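Local coordinates for protein aldehyde dehydrogenase (Burkholderia cenocepacia, PDB 4O6R) that probably oxidises aldehydes to carboxylic acids with NAD+ or NADP+ as coenzyme, at residues Val150-Pro155 and Val177-Ser182; Ile229-Ser234 and Val252-Gly257. All blocks are in the same frame, centred on the assembly; numbering follows the deposited sequence. Where two conformers were deposited one is given.

Contact 1 and contact 2 are two parallel strand pairs of one mixed sheet, their centres about 11 Å apart. They follow each other along the chain, 150-155 with 177-182 and then 229-234 with 252-257, each closing a beta-alpha-beta unit, through helix 159-172 and helix 235-245. Strands 138-153 and 228-232 are direct neighbours, so the four strands run in the order 176-180, 138-153, 228-232, 251-255, and the backbones of G151 and I153 bond to A230. The C-terminal ends of strands 138-153, 176-180 and 228-232 meet at AMP: contact 1 takes the ribose hydroxyls, contact 2 a phosphate oxygen. This arrangement fits the Rossmann-like coenzyme domain of aldehyde dehydrogenases.

Contact 1. Residues Val150-Pro155 and Val177-Ser182; sequences VGQIVP and VVLKPS. With AMP (adenosine monophosphate), chain E.
Q152 and L179, paired across two parallel strands, carry one face of the contact, with K180 and I153 on the other. Q152 CG lies anti to the carbonyl carbon (chi1 -51°), and the extended chain sets OE1 against two methyl groups, V177 CG1 and L179 CD1, each 3.5 Å away. That oxygen is buried without a polar partner in the model, whereas NE2 is bonded to K166 O and Y476 OH. V154 continues this face beyond the strand end: in the conformer described, one of two and so less certain, its CG2 meets L179 CG at 4.0 Å. At the other end V150 and V177 cross at a slant and touch through their CG2 methyls.

On the opposite face, K180 leaves the backbone with CG anti to N (chi1 -169°) and then bends at every later torsion, curling NZ back to its neighbour P181 O, 2.8 Å away and above the carbonyl plane. NZ also bonds AMP O2' at 3.0 Å and, weakly, O3'; G211 O and a salt bridge to E183 hold it from outside. I153 presents CG2 to the ribose, 3.1 Å from O4', and CD1 to the adenine at N3 and C2. AMP O3' donates to V154 O at 2.8 Å, while a water links P155 O to S182 N.

The two ribose hydroxyls are thus bound by a backbone carbonyl and a lysine amino group, while I153 packs against the adenine. The carboxylate of E183 and the surrounding carbonyl oxygens would favour the charged form of K180.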
# COMPACT_ATOMS: atom_id res chain seq x y z
N VAL A 150 -3.07 24.37 -8.05
CA VAL A 150 -3.15 24.42 -6.59
C VAL A 150 -2.56 25.72 -6.09
O VAL A 150 -1.54 26.19 -6.61
CB VAL A 150 -2.51 23.20 -5.91
CG1 VAL A 150 -3.24 21.92 -6.35
CG2 VAL A 150 -1.04 23.09 -6.19
N GLY A 151 -3.22 26.29 -5.09
CA GLY A 151 -2.80 27.53 -4.50
C GLY A 151 -2.18 27.24 -3.15
O GLY A 151 -2.69 26.39 -2.41
N GLN A 152 -1.09 27.93 -2.84
CA GLN A 152 -0.35 27.69 -1.60
C GLN A 152 0.03 29.00 -0.95
O GLN A 152 0.65 29.85 -1.57
CB GLN A 152 0.88 26.82 -1.88
CG GLN A 152 0.54 25.55 -2.67
CD GLN A 152 1.74 24.67 -2.97
OE1 GLN A 152 2.80 25.15 -3.38
NE2 GLN A 152 1.58 23.37 -2.76
N ILE A 153 -0.29 29.12 0.33
CA ILE A 153 -0.02 30.32 1.11
C ILE A 153 0.85 29.91 2.28
O ILE A 153 0.47 29.05 3.05
CB ILE A 153 -1.32 30.99 1.59
CG1 ILE A 153 -2.13 31.49 0.39
CG2 ILE A 153 -1.02 32.18 2.50
CD1 ILE A 153 -3.56 31.84 0.66
N VAL A 154 1.97 30.63 2.43
CA VAL A 154 3.14 30.24 3.24
C VAL A 154 3.55 31.39 4.20
O VAL A 154 3.66 32.52 3.73
CB VAL A 154 4.32 30.00 2.26
CG1 VAL A 154 5.57 29.56 2.98
CG2 VAL A 154 3.95 28.99 1.18
N PRO A 155 3.79 31.12 5.52
CA PRO A 155 4.22 32.19 6.37
C PRO A 155 5.74 32.43 6.33
O PRO A 155 6.45 31.85 5.50
CB PRO A 155 3.76 31.72 7.74
CG PRO A 155 3.88 30.26 7.69
CD PRO A 155 3.66 29.86 6.27
N VAL A 177 1.21 25.21 -9.95
CA VAL A 177 1.29 25.87 -8.65
C VAL A 177 1.26 27.38 -8.73
O VAL A 177 1.94 27.97 -9.55
CB VAL A 177 2.56 25.43 -7.87
CG1 VAL A 177 2.83 26.33 -6.66
CG2 VAL A 177 2.40 23.99 -7.43
N VAL A 178 0.45 27.99 -7.88
CA VAL A 178 0.52 29.42 -7.60
C VAL A 178 0.79 29.52 -6.11
O VAL A 178 -0.04 29.10 -5.30
CB VAL A 178 -0.77 30.15 -7.96
CG1 VAL A 178 -0.65 31.61 -7.63
CG2 VAL A 178 -1.09 29.93 -9.45
N LEU A 179 1.97 30.04 -5.78
CA LEU A 179 2.40 30.11 -4.42
C LEU A 179 2.50 31.59 -3.98
O LEU A 179 3.15 32.41 -4.64
CB LEU A 179 3.71 29.35 -4.22
CG LEU A 179 4.20 29.18 -2.76
CD1 LEU A 179 4.89 27.84 -2.54
CD2 LEU A 179 5.16 30.26 -2.39
N LYS A 180 1.88 31.89 -2.85
CA LYS A 180 1.97 33.22 -2.23
C LYS A 180 2.84 33.14 -0.97
O LYS A 180 2.36 32.76 0.11
CB LYS A 180 0.59 33.81 -1.88
CG LYS A 180 0.73 35.31 -1.48
CD LYS A 180 -0.15 35.79 -0.35
CE LYS A 180 0.46 35.68 1.02
NZ LYS A 180 1.59 36.60 1.31
N PRO A 181 4.14 33.47 -1.10
CA PRO A 181 4.99 33.42 0.09
C PRO A 181 4.75 34.66 0.93
O PRO A 181 4.08 35.61 0.47
CB PRO A 181 6.40 33.44 -0.50
CG PRO A 181 6.26 34.29 -1.72
CD PRO A 181 4.88 33.99 -2.27
N SER A 182 5.28 34.67 2.14
CA SER A 182 5.12 35.83 2.99
C SER A 182 5.82 37.01 2.39
O SER A 182 6.99 36.92 1.95
CB SER A 182 5.74 35.60 4.36
OG SER A 182 5.60 36.78 5.10
P AMP E . -1.30 34.67 9.12
O1P AMP E . -1.70 33.33 9.64
O2P AMP E . -2.51 35.58 8.85
O3P AMP E . -0.13 35.29 9.91
O5' AMP E . -0.62 34.48 7.62
C5' AMP E . 0.21 33.42 7.08
C4' AMP E . 0.21 33.59 5.53
O4' AMP E . -1.14 33.82 5.10
C3' AMP E . 1.00 34.78 4.95
O3' AMP E . 1.69 34.50 3.69
C2' AMP E . -0.08 35.86 4.81
O2' AMP E . 0.20 36.95 3.91
C1' AMP E . -1.32 35.06 4.41
N9 AMP E . -2.64 35.71 4.72
C8 AMP E . -2.92 36.67 5.65
N7 AMP E . -4.25 37.02 5.61
C5 AMP E . -4.86 36.27 4.66
C6 AMP E . -6.23 36.11 4.09
N6 AMP E . -7.27 36.83 4.53
N1 AMP E . -6.46 35.21 3.11
C2 AMP E . -5.44 34.47 2.64
N3 AMP E . -4.17 34.58 3.09
C4 AMP E . -3.80 35.42 4.07
O HOH W 1 7.12 32.55 2.80

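Contact 2. Residues Ile229-Ser234 and Val252-Gly257; sequences IAFTGS and VQLELG. With AMP (adenosine monophosphate), chain E.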
# COMPACT_ATOMS: atom_id res chain seq x y z
N ILE A 229 -6.52 24.75 -2.03
CA ILE A 229 -5.78 25.78 -1.37
C ILE A 229 -5.14 25.17 -0.13
O ILE A 229 -5.82 24.43 0.61
CB ILE A 229 -6.66 26.98 -1.00
CG1 ILE A 229 -5.85 28.13 -0.38
CG2 ILE A 229 -7.80 26.58 -0.08
CD1 ILE A 229 -4.97 28.87 -1.36
N ALA A 230 -3.85 25.46 0.05
CA ALA A 230 -3.10 24.98 1.20
C ALA A 230 -2.58 26.18 1.97
O ALA A 230 -1.96 27.09 1.37
CB ALA A 230 -1.97 24.08 0.75
N PHE A 231 -2.86 26.21 3.27
CA PHE A 231 -2.54 27.35 4.09
C PHE A 231 -1.92 26.94 5.42
O PHE A 231 -2.37 25.99 6.10
CB PHE A 231 -3.81 28.19 4.35
CG PHE A 231 -3.60 29.28 5.37
CD1 PHE A 231 -3.06 30.49 5.01
CD2 PHE A 231 -3.92 29.07 6.71
CE1 PHE A 231 -2.85 31.49 5.94
CE2 PHE A 231 -3.71 30.06 7.66
CZ PHE A 231 -3.15 31.26 7.28
N THR A 232 -0.86 27.66 5.77
CA THR A 232 -0.17 27.51 7.05
C THR A 232 -0.16 28.88 7.67
O THR A 232 0.27 29.85 7.01
CB THR A 232 1.27 27.03 6.82
OG1 THR A 232 1.23 25.73 6.26
CG2 THR A 232 2.09 27.01 8.09
N GLY A 233 -0.63 28.98 8.91
CA GLY A 233 -0.75 30.28 9.58
C GLY A 233 -1.70 30.22 10.76
O GLY A 233 -1.86 29.16 11.37
N SER A 234 -2.34 31.35 11.10
CA SER A 234 -3.16 31.46 12.30
C SER A 234 -4.50 30.76 12.13
O SER A 234 -5.01 30.61 11.02
CB SER A 234 -3.41 32.93 12.68
OG SER A 234 -4.32 33.57 11.78
N VAL A 252 -9.13 21.86 0.63
CA VAL A 252 -8.47 22.70 1.62
C VAL A 252 -7.49 21.88 2.47
O VAL A 252 -7.79 20.76 2.91
CB VAL A 252 -9.51 23.38 2.53
CG1 VAL A 252 -8.84 24.22 3.62
CG2 VAL A 252 -10.46 24.25 1.71
N GLN A 253 -6.31 22.43 2.69
CA GLN A 253 -5.35 21.90 3.66
C GLN A 253 -4.96 23.04 4.63
O GLN A 253 -4.74 24.18 4.21
CB GLN A 253 -4.13 21.34 2.92
CG GLN A 253 -3.00 20.86 3.80
CD GLN A 253 -1.89 20.21 3.00
OE1 GLN A 253 -2.00 20.05 1.75
NE2 GLN A 253 -0.82 19.83 3.67
N LEU A 254 -4.87 22.72 5.92
CA LEU A 254 -4.65 23.76 6.94
C LEU A 254 -3.66 23.27 7.97
O LEU A 254 -3.84 22.19 8.53
CB LEU A 254 -5.95 24.07 7.68
CG LEU A 254 -7.16 24.53 6.87
CD1 LEU A 254 -8.45 24.53 7.70
CD2 LEU A 254 -6.92 25.90 6.26
N GLU A 255 -2.61 24.04 8.18
CA GLU A 255 -1.70 23.82 9.33
C GLU A 255 -1.69 25.07 10.12
O GLU A 255 -1.17 26.09 9.69
CB GLU A 255 -0.25 23.49 8.95
CG GLU A 255 0.62 23.17 10.19
CD GLU A 255 1.52 24.30 10.71
OE1 GLU A 255 1.08 25.28 11.39
OE2 GLU A 255 2.75 24.19 10.53
N LEU A 256 -2.28 25.03 11.33
CA LEU A 256 -2.75 26.24 12.04
C LEU A 256 -2.22 26.48 13.46
O LEU A 256 -2.94 27.02 14.32
CB LEU A 256 -4.28 26.23 12.12
CG LEU A 256 -5.07 26.07 10.83
CD1 LEU A 256 -6.55 26.13 11.18
CD2 LEU A 256 -4.71 27.17 9.84
N GLY A 257 -0.96 26.12 13.69
CA GLY A 257 -0.31 26.42 14.95
C GLY A 257 -0.44 25.32 16.00
O GLY A 257 -1.18 24.33 15.83
P AMP E . -1.30 34.67 9.12
O1P AMP E . -1.70 33.33 9.64
O2P AMP E . -2.51 35.58 8.85
O3P AMP E . -0.13 35.29 9.91
O5' AMP E . -0.62 34.48 7.62
C5' AMP E . 0.21 33.42 7.08
C4' AMP E . 0.21 33.59 5.53
O4' AMP E . -1.14 33.82 5.10
C3' AMP E . 1.00 34.78 4.95
O3' AMP E . 1.69 34.50 3.69
C2' AMP E . -0.08 35.86 4.81
O2' AMP E . 0.20 36.95 3.91
C1' AMP E . -1.32 35.06 4.41
N9 AMP E . -2.64 35.71 4.72
C8 AMP E . -2.92 36.67 5.65
N7 AMP E . -4.25 37.02 5.61
C5 AMP E . -4.86 36.27 4.66
C6 AMP E . -6.23 36.11 4.09
N6 AMP E . -7.27 36.83 4.53
N1 AMP E . -6.46 35.21 3.11
C2 AMP E . -5.44 34.47 2.64
N3 AMP E . -4.17 34.58 3.09
C4 AMP E . -3.80 35.42 4.07
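F231 and L254 are paired across two parallel strands 4.8 Å apart and inclined by only 7°, joined by four backbone hydrogen bonds from Q253 N to I229 O through to G233 N to E255 O. The F231 side chain, with CG anti to the backbone N (chi1 171°), rises from the face it shares with L254 and leans toward the strand's C-terminal end and AMP. AMP O4' lies at the ring edge, 3.0 Å from CE1. In the conformer described, one of two for E255, L256 and G257, L256 CD2 also meets that edge, 3.7 Å from F231 CD2; on the other face the bent E255 chain brings its carboxylate to T232 CG2, and OE1 accepts a bond from G257 N. Past the strand, S234 N bonds AMP O1P, at a doubtfully short 2.5 Å, and G233 brings its bare CA to 3.2 Å from AMP O1P. S234 is the N-cap of helix 235-245, its OG bonded to T237 N, placing the phosphate at a helix start that would stabilise its charge. Helix 235-245 covers I229 and F231, strand 138-153 flanks 229-232, strand 463-464 borders 252-255, and L249 of a second subunit packs on L254 and L256.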